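Local coordinates for lumazine-binding protein (Silicibacter pomeroyi DSS-3, PDB 3FKA) that is of unknown function but adopts an NTF2-like fold, whose cone-shaped cavity, as in its relatives, probably receives a small ligand, at residues L14-Y18 with R32-G36; M22-R27 with I57-E61; E40-Y44 with K115-I119; D82-V88 with D99-L105. All coordinates share one frame; numbering follows the deposited sequence.

Contact 1: L14-Y18 with R32-G36; sequences LVETY and RIFFG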
loop_
_atom_site.group_PDB
_atom_site.type_symbol
_atom_site.label_atom_id
_atom_site.label_comp_id
_atom_site.label_asym_id
_atom_site.label_seq_id
_atom_site.Cartn_x
_atom_site.Cartn_y
_atom_site.Cartn_z
ATOM N N LEU B 14 17.267 -3.101 -5.650
ATOM C CA LEU B 14 17.708 -2.050 -4.735
ATOM C C LEU B 14 17.537 -2.497 -3.290
ATOM O O LEU B 14 18.446 -2.301 -2.483
ATOM C CB LEU B 14 16.956 -0.741 -4.993
ATOM C CG LEU B 14 17.242 0.444 -4.064
ATOM C CD1 LEU B 14 18.681 0.854 -4.186
ATOM C CD2 LEU B 14 16.298 1.625 -4.391
ATOM N N VAL B 15 16.397 -3.103 -2.956
ATOM C CA VAL B 15 16.153 -3.578 -1.585
ATOM C C VAL B 15 17.185 -4.647 -1.197
ATOM O O VAL B 15 17.737 -4.608 -0.112
ATOM C CB VAL B 15 14.741 -4.136 -1.404
ATOM C CG1 VAL B 15 14.593 -4.724 -0.001
ATOM C CG2 VAL B 15 13.718 -3.035 -1.621
ATOM N N GLU B 16 17.440 -5.595 -2.096
ATOM C CA GLU B 16 18.432 -6.626 -1.837
ATOM C C GLU B 16 19.825 -6.004 -1.606
ATOM O O GLU B 16 20.535 -6.386 -0.678
ATOM C CB GLU B 16 18.485 -7.640 -2.972
ATOM C CG GLU B 16 19.506 -8.759 -2.696
ATOM C CD GLU B 16 19.439 -9.913 -3.688
ATOM O OE1 GLU B 16 18.737 -9.830 -4.716
ATOM O OE2 GLU B 16 20.109 -10.937 -3.429
ATOM N N THR B 17 20.192 -5.032 -2.431
ATOM C CA THR B 17 21.471 -4.345 -2.295
ATOM C C THR B 17 21.549 -3.634 -0.944
ATOM O O THR B 17 22.574 -3.690 -0.251
ATOM C CB THR B 17 21.692 -3.356 -3.450
ATOM O OG1 THR B 17 21.706 -4.090 -4.684
ATOM C CG2 THR B 17 23.005 -2.641 -3.269
ATOM N N TYR B 18 20.458 -2.948 -0.605
ATOM C CA TYR B 18 20.345 -2.251 0.665
ATOM C C TYR B 18 20.529 -3.159 1.872
ATOM O O TYR B 18 21.394 -2.900 2.709
ATOM C CB TYR B 18 18.989 -1.487 0.737
ATOM C CG TYR B 18 18.491 -1.246 2.128
ATOM C CD1 TYR B 18 19.212 -0.484 3.011
ATOM C CD2 TYR B 18 17.274 -1.780 2.552
ATOM C CE1 TYR B 18 18.765 -0.289 4.274
ATOM C CE2 TYR B 18 16.817 -1.595 3.819
ATOM C CZ TYR B 18 17.556 -0.856 4.692
ATOM O OH TYR B 18 17.063 -0.687 5.977
ATOM N N ARG B 32 26.399 4.634 -2.610
ATOM C CA ARG B 32 25.852 4.587 -3.958
ATOM C C ARG B 32 24.334 4.605 -3.935
ATOM O O ARG B 32 23.732 5.362 -4.651
ATOM C CB ARG B 32 26.297 3.326 -4.711
ATOM C CG ARG B 32 25.649 3.132 -6.097
ATOM C CD ARG B 32 26.028 1.796 -6.723
ATOM N NE ARG B 32 25.294 1.583 -7.974
ATOM C CZ ARG B 32 25.621 2.073 -9.182
ATOM N NH1 ARG B 32 26.691 2.855 -9.371
ATOM N NH2 ARG B 32 24.857 1.779 -10.229
ATOM N N ILE B 33 23.735 3.765 -3.096
ATOM C CA ILE B 33 22.253 3.626 -3.042
ATOM C C ILE B 33 21.412 4.630 -2.254
ATOM O O ILE B 33 20.170 4.654 -2.414
ATOM C CB ILE B 33 21.894 2.178 -2.623
ATOM C CG1 ILE B 33 22.182 1.887 -1.142
ATOM C CG2 ILE B 33 22.604 1.206 -3.622
ATOM C CD1 ILE B 33 21.790 0.484 -0.720
ATOM N N PHE B 34 22.079 5.397 -1.395
ATOM C CA PHE B 34 21.459 6.453 -0.602
ATOM C C PHE B 34 22.017 7.789 -1.062
ATOM O O PHE B 34 23.247 7.933 -1.216
ATOM C CB PHE B 34 21.770 6.335 0.888
ATOM C CG PHE B 34 20.991 5.287 1.618
ATOM C CD1 PHE B 34 21.489 4.000 1.777
ATOM C CD2 PHE B 34 19.766 5.597 2.185
ATOM C CE1 PHE B 34 20.774 3.033 2.453
ATOM C CE2 PHE B 34 19.043 4.618 2.874
ATOM C CZ PHE B 34 19.556 3.346 3.014
ATOM N N PHE B 35 21.123 8.760 -1.282
ATOM C CA PHE B 35 21.513 10.117 -1.590
ATOM C C PHE B 35 22.351 10.684 -0.449
ATOM O O PHE B 35 22.159 10.311 0.716
ATOM C CB PHE B 35 20.294 11.031 -1.790
ATOM C CG PHE B 35 19.677 10.943 -3.155
ATOM C CD1 PHE B 35 20.222 11.688 -4.192
ATOM C CD2 PHE B 35 18.552 10.176 -3.416
ATOM C CE1 PHE B 35 19.668 11.668 -5.481
ATOM C CE2 PHE B 35 17.986 10.159 -4.720
ATOM C CZ PHE B 35 18.567 10.894 -5.740
ATOM N N GLY B 36 23.254 11.599 -0.778
ATOM C CA GLY B 36 24.093 12.263 0.216
ATOM C C GLY B 36 23.331 12.869 1.375
ATOM O O GLY B 36 23.753 12.743 2.510
#

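Contact 2: M22-R27 with I57-E61; sequences MTRGDR and IAMCE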
loop_
_atom_site.group_PDB
_atom_site.type_symbol
_atom_site.label_atom_id
_atom_site.label_comp_id
_atom_site.label_asym_id
_atom_site.label_seq_id
_atom_site.Cartn_x
_atom_site.Cartn_y
_atom_site.Cartn_z
HETATM N N MSE B 22 23.906 -3.102 4.195
HETATM C CA MSE B 22 23.738 -2.780 5.615
HETATM C C MSE B 22 24.344 -3.866 6.473
HETATM O O MSE B 22 25.130 -3.579 7.377
HETATM C CB MSE B 22 22.270 -2.629 5.993
HETATM C CG MSE B 22 22.021 -2.539 7.524
HETATM SE SE MSE B 22 20.221 -1.990 8.006
HETATM C CE MSE B 22 20.165 -0.567 6.826
ATOM N N THR B 23 23.982 -5.116 6.180
ATOM C CA THR B 23 24.484 -6.275 6.927
ATOM C C THR B 23 26.001 -6.387 6.876
ATOM O O THR B 23 26.631 -6.614 7.904
ATOM C CB THR B 23 23.851 -7.571 6.391
ATOM O OG1 THR B 23 22.422 -7.474 6.487
ATOM C CG2 THR B 23 24.377 -8.788 7.139
ATOM N N ARG B 24 26.576 -6.205 5.687
ATOM C CA ARG B 24 28.028 -6.320 5.472
ATOM C C ARG B 24 28.858 -5.089 5.845
ATOM O O ARG B 24 30.099 -5.189 5.920
ATOM C CB ARG B 24 28.303 -6.629 3.997
ATOM C CG ARG B 24 27.738 -7.947 3.518
ATOM C CD ARG B 24 28.589 -9.120 3.949
ATOM N NE ARG B 24 27.989 -10.394 3.511
ATOM C CZ ARG B 24 27.145 -11.146 4.218
ATOM N NH1 ARG B 24 26.794 -10.843 5.453
ATOM N NH2 ARG B 24 26.658 -12.254 3.679
ATOM N N GLY B 25 28.207 -3.961 6.095
ATOM C CA GLY B 25 28.898 -2.712 6.401
ATOM C C GLY B 25 29.650 -2.239 5.157
ATOM O O GLY B 25 30.800 -1.779 5.243
ATOM N N ASP B 26 29.003 -2.359 3.999
ATOM C CA ASP B 26 29.614 -1.985 2.719
ATOM C C ASP B 26 29.396 -0.495 2.483
ATOM O O ASP B 26 28.357 -0.091 1.962
ATOM C CB ASP B 26 29.009 -2.868 1.632
ATOM C CG ASP B 26 29.643 -2.701 0.283
ATOM O OD1 ASP B 26 30.312 -1.693 -0.019
ATOM O OD2 ASP B 26 29.459 -3.638 -0.515
ATOM N N ARG B 27 30.372 0.318 2.895
ATOM C CA ARG B 27 30.281 1.770 2.733
ATOM C C ARG B 27 30.097 2.221 1.264
ATOM O O ARG B 27 29.191 3.009 0.993
ATOM C CB ARG B 27 31.471 2.501 3.396
ATOM C CG ARG B 27 31.522 3.993 3.102
ATOM C CD ARG B 27 32.627 4.661 3.806
ATOM N NE ARG B 27 32.473 4.685 5.259
ATOM C CZ ARG B 27 31.837 5.624 5.956
ATOM N NH1 ARG B 27 31.224 6.657 5.372
ATOM N NH2 ARG B 27 31.817 5.533 7.276
ATOM N N ILE B 57 25.854 4.994 8.024
ATOM C CA ILE B 57 26.870 4.109 7.422
ATOM C C ILE B 57 27.907 3.691 8.507
ATOM O O ILE B 57 28.267 2.521 8.586
ATOM C CB ILE B 57 27.532 4.732 6.195
ATOM C CG1 ILE B 57 26.511 4.808 5.065
ATOM C CG2 ILE B 57 28.730 3.897 5.791
ATOM C CD1 ILE B 57 27.054 5.471 3.844
ATOM N N ALA B 58 28.307 4.621 9.365
ATOM C CA ALA B 58 29.209 4.304 10.473
ATOM C C ALA B 58 28.541 3.257 11.392
ATOM O O ALA B 58 29.219 2.406 11.928
ATOM C CB ALA B 58 29.579 5.536 11.258
HETATM N N MSE B 59 27.222 3.349 11.566
HETATM C CA MSE B 59 26.487 2.366 12.401
HETATM C C MSE B 59 26.485 0.999 11.716
HETATM O O MSE B 59 26.590 -0.022 12.410
HETATM C CB MSE B 59 25.080 2.884 12.734
HETATM C CG MSE B 59 25.154 4.090 13.646
HETATM SE SE MSE B 59 23.425 4.952 13.714
HETATM C CE MSE B 59 23.917 6.444 14.879
ATOM N N CYS B 60 26.364 0.967 10.371
ATOM C CA CYS B 60 26.411 -0.284 9.612
ATOM C C CYS B 60 27.809 -0.879 9.719
ATOM O O CYS B 60 27.958 -2.082 9.905
ATOM C CB CYS B 60 26.041 -0.097 8.151
ATOM S SG CYS B 60 24.331 0.395 7.920
ATOM N N GLU B 61 28.843 -0.039 9.619
ATOM C CA GLU B 61 30.199 -0.552 9.787
ATOM C C GLU B 61 30.351 -1.199 11.176
ATOM O O GLU B 61 30.877 -2.312 11.292
ATOM C CB GLU B 61 31.245 0.550 9.589
ATOM C CG GLU B 61 31.362 1.064 8.175
ATOM C CD GLU B 61 32.324 2.243 8.051
ATOM O OE1 GLU B 61 32.313 3.149 8.945
ATOM O OE2 GLU B 61 33.061 2.284 7.028
HETATM O O HOH W 1 25.858 -3.725 9.969
#

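Contact 3: E40-Y44 with K115-I119; sequences EVGHY and KVYRI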
loop_
_atom_site.group_PDB
_atom_site.type_symbol
_atom_site.label_atom_id
_atom_site.label_comp_id
_atom_site.label_asym_id
_atom_site.label_seq_id
_atom_site.Cartn_x
_atom_site.Cartn_y
_atom_site.Cartn_z
ATOM N N GLU B 40 17.911 8.568 8.008
ATOM C CA GLU B 40 17.428 7.311 8.604
ATOM C C GLU B 40 16.858 7.780 9.931
ATOM O O GLU B 40 17.612 8.266 10.784
ATOM C CB GLU B 40 18.487 6.266 8.823
ATOM C CG GLU B 40 17.899 5.056 9.553
ATOM C CD GLU B 40 18.914 4.099 10.039
ATOM O OE1 GLU B 40 19.782 4.513 10.820
ATOM O OE2 GLU B 40 18.802 2.928 9.693
ATOM N N VAL B 41 15.557 7.594 10.126
ATOM C CA VAL B 41 14.853 8.110 11.294
ATOM C C VAL B 41 13.944 7.111 11.987
ATOM O O VAL B 41 13.199 6.396 11.347
ATOM C CB VAL B 41 13.967 9.322 10.871
ATOM C CG1 VAL B 41 13.350 10.008 12.075
ATOM C CG2 VAL B 41 14.776 10.325 10.028
ATOM N N GLY B 42 13.972 7.096 13.307
ATOM C CA GLY B 42 13.078 6.228 14.067
ATOM C C GLY B 42 13.366 6.387 15.525
ATOM O O GLY B 42 14.210 7.225 15.896
ATOM N N HIS B 43 12.617 5.646 16.342
ATOM C CA HIS B 43 12.834 5.618 17.782
ATOM C C HIS B 43 13.763 4.444 18.071
ATOM O O HIS B 43 13.550 3.332 17.576
ATOM C CB HIS B 43 11.557 5.518 18.600
ATOM C CG HIS B 43 10.763 6.776 18.591
ATOM N ND1 HIS B 43 9.533 6.883 17.986
ATOM C CD2 HIS B 43 11.063 8.010 19.061
ATOM C CE1 HIS B 43 9.101 8.127 18.109
ATOM N NE2 HIS B 43 10.006 8.826 18.769
ATOM N N TYR B 44 14.781 4.716 18.874
ATOM C CA TYR B 44 15.764 3.723 19.229
ATOM C C TYR B 44 16.096 3.965 20.686
ATOM O O TYR B 44 16.501 5.073 21.047
ATOM C CB TYR B 44 16.976 3.885 18.324
ATOM C CG TYR B 44 17.981 2.771 18.451
ATOM C CD1 TYR B 44 17.794 1.567 17.777
ATOM C CD2 TYR B 44 19.131 2.931 19.210
ATOM C CE1 TYR B 44 18.711 0.533 17.883
ATOM C CE2 TYR B 44 20.062 1.910 19.315
ATOM C CZ TYR B 44 19.843 0.706 18.651
ATOM O OH TYR B 44 20.771 -0.325 18.768
ATOM N N LYS B 115 14.629 6.795 4.915
ATOM C CA LYS B 115 14.198 5.556 5.540
ATOM C C LYS B 115 13.674 5.865 6.934
ATOM O O LYS B 115 14.372 6.485 7.715
ATOM C CB LYS B 115 15.342 4.565 5.712
ATOM C CG LYS B 115 14.906 3.160 6.221
ATOM C CD LYS B 115 16.016 2.450 7.007
ATOM C CE LYS B 115 17.351 2.414 6.276
ATOM N NZ LYS B 115 18.370 1.749 7.116
ATOM N N VAL B 116 12.428 5.466 7.224
ATOM C CA VAL B 116 11.877 5.594 8.587
ATOM C C VAL B 116 11.700 4.147 8.998
ATOM O O VAL B 116 11.449 3.286 8.141
ATOM C CB VAL B 116 10.571 6.406 8.777
ATOM C CG1 VAL B 116 10.807 7.878 8.424
ATOM C CG2 VAL B 116 9.416 5.811 7.998
ATOM N N TYR B 117 11.903 3.868 10.285
ATOM C CA TYR B 117 11.790 2.519 10.779
ATOM C C TYR B 117 11.203 2.444 12.170
ATOM O O TYR B 117 11.140 3.451 12.922
ATOM C CB TYR B 117 13.192 1.854 10.823
ATOM C CG TYR B 117 14.084 2.502 11.872
ATOM C CD1 TYR B 117 14.045 2.099 13.220
ATOM C CD2 TYR B 117 14.907 3.569 11.537
ATOM C CE1 TYR B 117 14.799 2.729 14.194
ATOM C CE2 TYR B 117 15.695 4.193 12.521
ATOM C CZ TYR B 117 15.630 3.771 13.842
ATOM O OH TYR B 117 16.415 4.395 14.800
ATOM N N ARG B 118 10.724 1.257 12.509
ATOM C CA ARG B 118 10.282 0.988 13.869
ATOM C C ARG B 118 10.801 -0.409 14.183
ATOM O O ARG B 118 10.877 -1.263 13.299
ATOM C CB ARG B 118 8.775 1.160 14.100
ATOM C CG ARG B 118 7.812 0.150 13.510
ATOM C CD ARG B 118 7.750 -1.214 14.254
ATOM N NE ARG B 118 6.758 -2.097 13.652
ATOM C CZ ARG B 118 5.611 -2.500 14.206
ATOM N NH1 ARG B 118 5.229 -2.158 15.435
ATOM N NH2 ARG B 118 4.824 -3.299 13.496
ATOM N N ILE B 119 11.177 -0.620 15.431
ATOM C CA ILE B 119 11.668 -1.911 15.876
ATOM C C ILE B 119 10.494 -2.661 16.464
ATOM O O ILE B 119 9.769 -2.131 17.310
ATOM C CB ILE B 119 12.767 -1.767 16.933
ATOM C CG1 ILE B 119 13.961 -1.015 16.353
ATOM C CG2 ILE B 119 13.173 -3.171 17.435
ATOM C CD1 ILE B 119 14.992 -0.575 17.349
HETATM O O HOH W 2 17.825 6.444 13.293
HETATM O O HOH W 3 10.384 4.086 15.402
HETATM O O HOH W 4 11.272 1.878 16.991
#

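Contact 4: D82-V88 with D99-L105; sequences DIAMLHV and DFLTVLL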
loop_
_atom_site.group_PDB
_atom_site.type_symbol
_atom_site.label_atom_id
_atom_site.label_comp_id
_atom_site.label_asym_id
_atom_site.label_seq_id
_atom_site.Cartn_x
_atom_site.Cartn_y
_atom_site.Cartn_z
ATOM N N ASP B 82 8.314 8.645 -11.374
ATOM C CA ASP B 82 9.701 8.514 -10.914
ATOM C C ASP B 82 9.868 8.448 -9.373
ATOM O O ASP B 82 10.995 8.626 -8.883
ATOM C CB ASP B 82 10.589 9.593 -11.571
ATOM C CG ASP B 82 10.200 11.010 -11.228
ATOM O OD1 ASP B 82 9.300 11.217 -10.400
ATOM O OD2 ASP B 82 10.833 11.917 -11.822
ATOM N N ILE B 83 8.771 8.247 -8.634
ATOM C CA ILE B 83 8.828 8.104 -7.173
ATOM C C ILE B 83 8.302 6.735 -6.743
ATOM O O ILE B 83 7.422 6.150 -7.393
ATOM C CB ILE B 83 8.129 9.264 -6.389
ATOM C CG1 ILE B 83 6.653 9.412 -6.746
ATOM C CG2 ILE B 83 8.890 10.586 -6.637
ATOM C CD1 ILE B 83 5.880 10.340 -5.776
ATOM N N ALA B 84 8.869 6.225 -5.653
ATOM C CA ALA B 84 8.445 4.943 -5.095
ATOM C C ALA B 84 8.522 4.980 -3.590
ATOM O O ALA B 84 9.279 5.787 -3.008
ATOM C CB ALA B 84 9.290 3.779 -5.618
HETATM N N MSE B 85 7.714 4.137 -2.967
HETATM C CA MSE B 85 7.725 4.017 -1.528
HETATM C C MSE B 85 7.599 2.520 -1.251
HETATM O O MSE B 85 6.744 1.859 -1.850
HETATM C CB MSE B 85 6.627 4.873 -0.953
HETATM C CG MSE B 85 6.715 5.007 0.505
HETATM SE SE MSE B 85 5.399 6.280 1.150
HETATM C CE MSE B 85 3.777 5.613 0.268
ATOM N N LEU B 86 8.457 2.010 -0.375
ATOM C CA LEU B 86 8.549 0.586 -0.076
ATOM C C LEU B 86 8.466 0.278 1.397
ATOM O O LEU B 86 8.993 1.030 2.213
ATOM C CB LEU B 86 9.923 0.059 -0.519
ATOM C CG LEU B 86 10.526 -0.091 -1.944
ATOM C CD1 LEU B 86 10.128 -1.407 -2.631
ATOM C CD2 LEU B 86 10.260 1.139 -2.840
ATOM N N HIS B 87 7.842 -0.842 1.729
ATOM C CA HIS B 87 7.748 -1.350 3.105
ATOM C C HIS B 87 8.586 -2.630 3.055
ATOM O O HIS B 87 8.222 -3.588 2.354
ATOM C CB HIS B 87 6.322 -1.598 3.598
ATOM C CG HIS B 87 6.233 -2.318 4.911
ATOM N ND1 HIS B 87 5.089 -2.972 5.322
ATOM C CD2 HIS B 87 7.157 -2.534 5.877
ATOM C CE1 HIS B 87 5.299 -3.510 6.512
ATOM N NE2 HIS B 87 6.546 -3.258 6.871
ATOM N N VAL B 88 9.699 -2.637 3.791
ATOM C CA VAL B 88 10.583 -3.758 3.867
ATOM C C VAL B 88 10.721 -4.249 5.307
ATOM O O VAL B 88 10.840 -3.423 6.227
ATOM C CB VAL B 88 12.040 -3.384 3.368
ATOM C CG1 VAL B 88 12.999 -4.599 3.391
ATOM C CG2 VAL B 88 12.008 -2.766 1.949
ATOM N N ASP B 99 10.808 -1.071 7.802
ATOM C CA ASP B 99 11.375 0.098 7.168
ATOM C C ASP B 99 10.423 0.633 6.119
ATOM O O ASP B 99 9.878 -0.160 5.338
ATOM C CB ASP B 99 12.657 -0.230 6.402
ATOM C CG ASP B 99 13.822 -0.619 7.276
ATOM O OD1 ASP B 99 13.854 -0.382 8.505
ATOM O OD2 ASP B 99 14.773 -1.149 6.678
ATOM N N PHE B 100 10.197 1.957 6.110
ATOM C CA PHE B 100 9.417 2.632 5.091
ATOM C C PHE B 100 10.433 3.512 4.363
ATOM O O PHE B 100 10.961 4.454 4.964
ATOM C CB PHE B 100 8.260 3.466 5.599
ATOM C CG PHE B 100 7.164 2.696 6.278
ATOM C CD1 PHE B 100 6.863 1.353 5.969
ATOM C CD2 PHE B 100 6.298 3.368 7.124
ATOM C CE1 PHE B 100 5.804 0.734 6.549
ATOM C CE2 PHE B 100 5.235 2.745 7.677
ATOM C CZ PHE B 100 4.969 1.423 7.399
ATOM N N LEU B 101 10.690 3.189 3.097
ATOM C CA LEU B 101 11.664 3.887 2.269
ATOM C C LEU B 101 11.000 4.756 1.203
ATOM O O LEU B 101 10.015 4.324 0.633
ATOM C CB LEU B 101 12.530 2.852 1.537
ATOM C CG LEU B 101 13.351 1.766 2.261
ATOM C CD1 LEU B 101 13.842 0.696 1.250
ATOM C CD2 LEU B 101 14.535 2.313 3.046
ATOM N N THR B 102 11.525 5.959 0.948
ATOM C CA THR B 102 11.044 6.838 -0.132
ATOM C C THR B 102 12.220 6.749 -1.113
ATOM O O THR B 102 13.393 6.783 -0.682
ATOM C CB THR B 102 10.708 8.282 0.266
ATOM O OG1 THR B 102 11.790 8.860 1.002
ATOM C CG2 THR B 102 9.456 8.289 1.122
ATOM N N VAL B 103 11.917 6.621 -2.409
ATOM C CA VAL B 103 12.944 6.397 -3.425
ATOM C C VAL B 103 12.624 7.242 -4.643
ATOM O O VAL B 103 11.438 7.454 -4.950
ATOM C CB VAL B 103 12.972 4.901 -3.842
ATOM C CG1 VAL B 103 14.272 4.548 -4.587
ATOM C CG2 VAL B 103 12.827 3.951 -2.623
ATOM N N LEU B 104 13.668 7.707 -5.322
ATOM C CA LEU B 104 13.531 8.533 -6.510
ATOM C C LEU B 104 14.330 7.933 -7.655
ATOM O O LEU B 104 15.474 7.522 -7.462
ATOM C CB LEU B 104 14.066 9.928 -6.265
ATOM C CG LEU B 104 13.935 10.972 -7.380
ATOM C CD1 LEU B 104 12.474 11.420 -7.566
ATOM C CD2 LEU B 104 14.832 12.188 -7.088
ATOM N N LEU B 105 13.724 7.903 -8.835
ATOM C CA LEU B 105 14.381 7.455 -10.052
ATOM C C LEU B 105 15.087 8.707 -10.533
ATOM O O LEU B 105 14.421 9.640 -10.980
ATOM C CB LEU B 105 13.383 6.964 -11.091
ATOM C CG LEU B 105 13.930 6.608 -12.482
ATOM C CD1 LEU B 105 14.951 5.501 -12.439
ATOM C CD2 LEU B 105 12.756 6.224 -13.376
#

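Contact 1: L14-Y18 with R32-G36
Ile-33, the last residue of helix 27-33, pushes its side chain against one flank of helix 4-24, where Leu-14, Thr-17 and Tyr-18 receive it. The packing is tightest at its far methyl: CD1 of Ile-33 lies 3.4 Å from CA of Tyr-18 and also touches CB of that residue. It gets there because CG1 sits between the backbone N and the carbonyl carbon (chi1 72°), which aims the long branch at the helix backbone. CG2 of Ile-33 lies 3.9 Å from CG2 of Thr-17, and one turn earlier CD1 of Leu-14 rests 3.8 Å from CB of Ile-33. Beside Ile-33 the rings of Tyr-18 and Phe-34 meet obliquely, their planes 76° apart; CD1 of Tyr-18 approaches CZ of Phe-34 at 3.8 Å, near the plane of the phenylalanine ring. A chi1 of 155° swings the Tyr-18 ring away from its own N and toward this neighbour, and its hydroxyl is hydrogen-bonded to Asp-99. The looser side is at Thr-17, which is partly exposed: only its methyl joins the packing, and OG1 is bonded back to Ala-13 O within its own helix. The chain leaves helix 27-33 at Phe-34, and the backbones of Ile-33 and Phe-35 on either side of it bond to Ile-112. Leu-14 and Phe-34 also rest on Ile-112 of strand 109-119, Phe-56 meets Phe-34 edge-to-face, and Val-15 turns to strands 72-80 and 83-92, placing helix 4-24 across the curved sheet.

Contact 2: M22-R27 with I57-E61
Arg-27 and Glu-61 form the charged part of this contact, a side-on salt bridge in which NE bonds to OE2 and NH2 to OE1, each at 3.0 Å. Both bonds are fairly straight at the hydrogen, yet both carboxylate oxygens are approached from above their plane, the guanidinium and carboxylate planes being 70° apart. A bend at chi3 (-67°) of the otherwise extended arginine chain turns its guanidinium edge to the acid. The remaining nitrogen, NH1, is in a salt bridge with Glu-31, so the cation is shared by two acids. Apolar contact adds to the grip: CG2 of Ile-57 lies over the centre of one guanidinium face, 3.6 Å from CZ of Arg-27. A leucine in place of Arg-27 would probably leave Glu-61 and Glu-31 without their shared cation and the Ile-57 methyl without its flat cover. Deeper in, CG of selenomethionine Met-22 packs against SG of Cys-60 at 3.8 Å. A water adds a polar link between the two backbones, lying 2.7 Å from both Met-22 O and Cys-60 O. Backbone packing is closest at Gly-25, whose CA lies 3.7 Å from Cys-60 O; a side chain there would be pressed against Cys-60 O and CA of Glu-61. With positive phi, this glycine is the C-prime residue of a Schellman motif ending helix 4-24, and Asp-26 then N-caps the following helix through Ala-29 N. Schellman end and Asp N-cap together make the tight turn between helices 4-24 and 27-33 of this NTF2-like fold, packed against helix 53-63.

Contact 3: E40-Y44 with K115-I119
Tyr-117 lays its ring across the backbone of the neighbouring strand, with CA of Gly-42 over one face, 3.8 Å from the ring centroid and 21° off the normal: a CH-pi contact. A chi1 of 68° tucks CG over the residue's own main chain and so folds the ring back over the strand. CE2 of Tyr-117 meets CG of Glu-40 obliquely at 3.8 Å, and the tyrosine hydroxyl reaches CB of Tyr-44 while sharing a water with Glu-40 O. Gly-42 suits this arrangement, since a side chain would collide with Tyr-117 O. Beside the ring, Glu-40 and Lys-115 run side by side and point the same way; NZ of Lys-115 bonds OE2 of Glu-40 at 2.9 Å, on the anti side and 32° out of the carboxylate plane. NZ is also weakly bonded to Tyr-18 OH. The acid's other oxygen is held by Asn-51 and also bonds the unidentified ligand. The strands run parallel here, with Val-41 N to Lys-115 O at 2.9 Å and Tyr-117 N to Val-41 O at 3.0 Å. Past Gly-42 the strands separate: one water links His-43 N to Tyr-117 O and another His-43 O to Ile-119 N. At the end, CD1 of Ile-119 packs on CD1 of Tyr-44 at 3.6 Å. The Val-41 and Val-116 face packs on Val-113 of the second subunit, with His-43 adding polar bonds to Asp-82 and His-106 of that subunit. The other face, by contrast, presents a paired acid and amine beside the unidentified ligand.

Contact 4: D82-V88 with D99-L105
His-87 and Phe-100 form an edge-to-face pair, the planes 87° apart, with CE1 of Phe-100 standing over the imidazole face 3.5 Å from CG of His-87. The histidine ring reaches this place with CG trans to the backbone N (chi1 171°), and NE2 is bonded to Asp-98 OD1, which fixes its rotation. A serine at His-87 would probably leave the Phe-100 edge without its aromatic face and Asp-98 without this partner. On the opposite face of the sheet, CD2 of Leu-86 touches CG2 of Val-103 at 3.8 Å and CG2 of Val-88 meets CD1 of Leu-101 at 4.0 Å. Between these two faces runs the antiparallel ladder of hairpin 83-92/95-106: Ala-84 with Val-103, Leu-86 with Leu-101 and Val-88 with Asp-99 are hydrogen-bonded pairs, and Leu-105 N adds a bond to Asp-82 O at 2.8 Å. Farther out, helix 4-24 covers the Ala-84, Val-88 and Val-103 face, while Thr-102 OG1 bonds Ser-114 and Asp-82 bonds His-43, both of the second subunit. OD2 of the buried Asp-99 is hydrogen-bonded to Tyr-18 OH and to Asn-90 ND2, implying a polar spot in an otherwise apolar face.

In the fold
Each contact sends one side chain toward an unidentified bound molecule, probably from the crystallisation liquor, which may mark the pocket of the NTF2-like fold. The side chains of Met-22 (contact 2), Glu-40 (contact 3) and Asp-99 (contact 4) come within about 3 Å of it, nearest atoms, and Tyr-18 (contact 1) within about 4 Å. Contact 1 meets contact 4 where Leu-14 CD2 packs 3.6 Å from Val-103 CG1. Contacts 3 and 4 are joined by Phe-100 N and Val-116 O, 2.7 Å apart, and both reach the second subunit. Contacts 2 and 4 lie on opposite sides of the chain's centre, their centres about 20 Å apart.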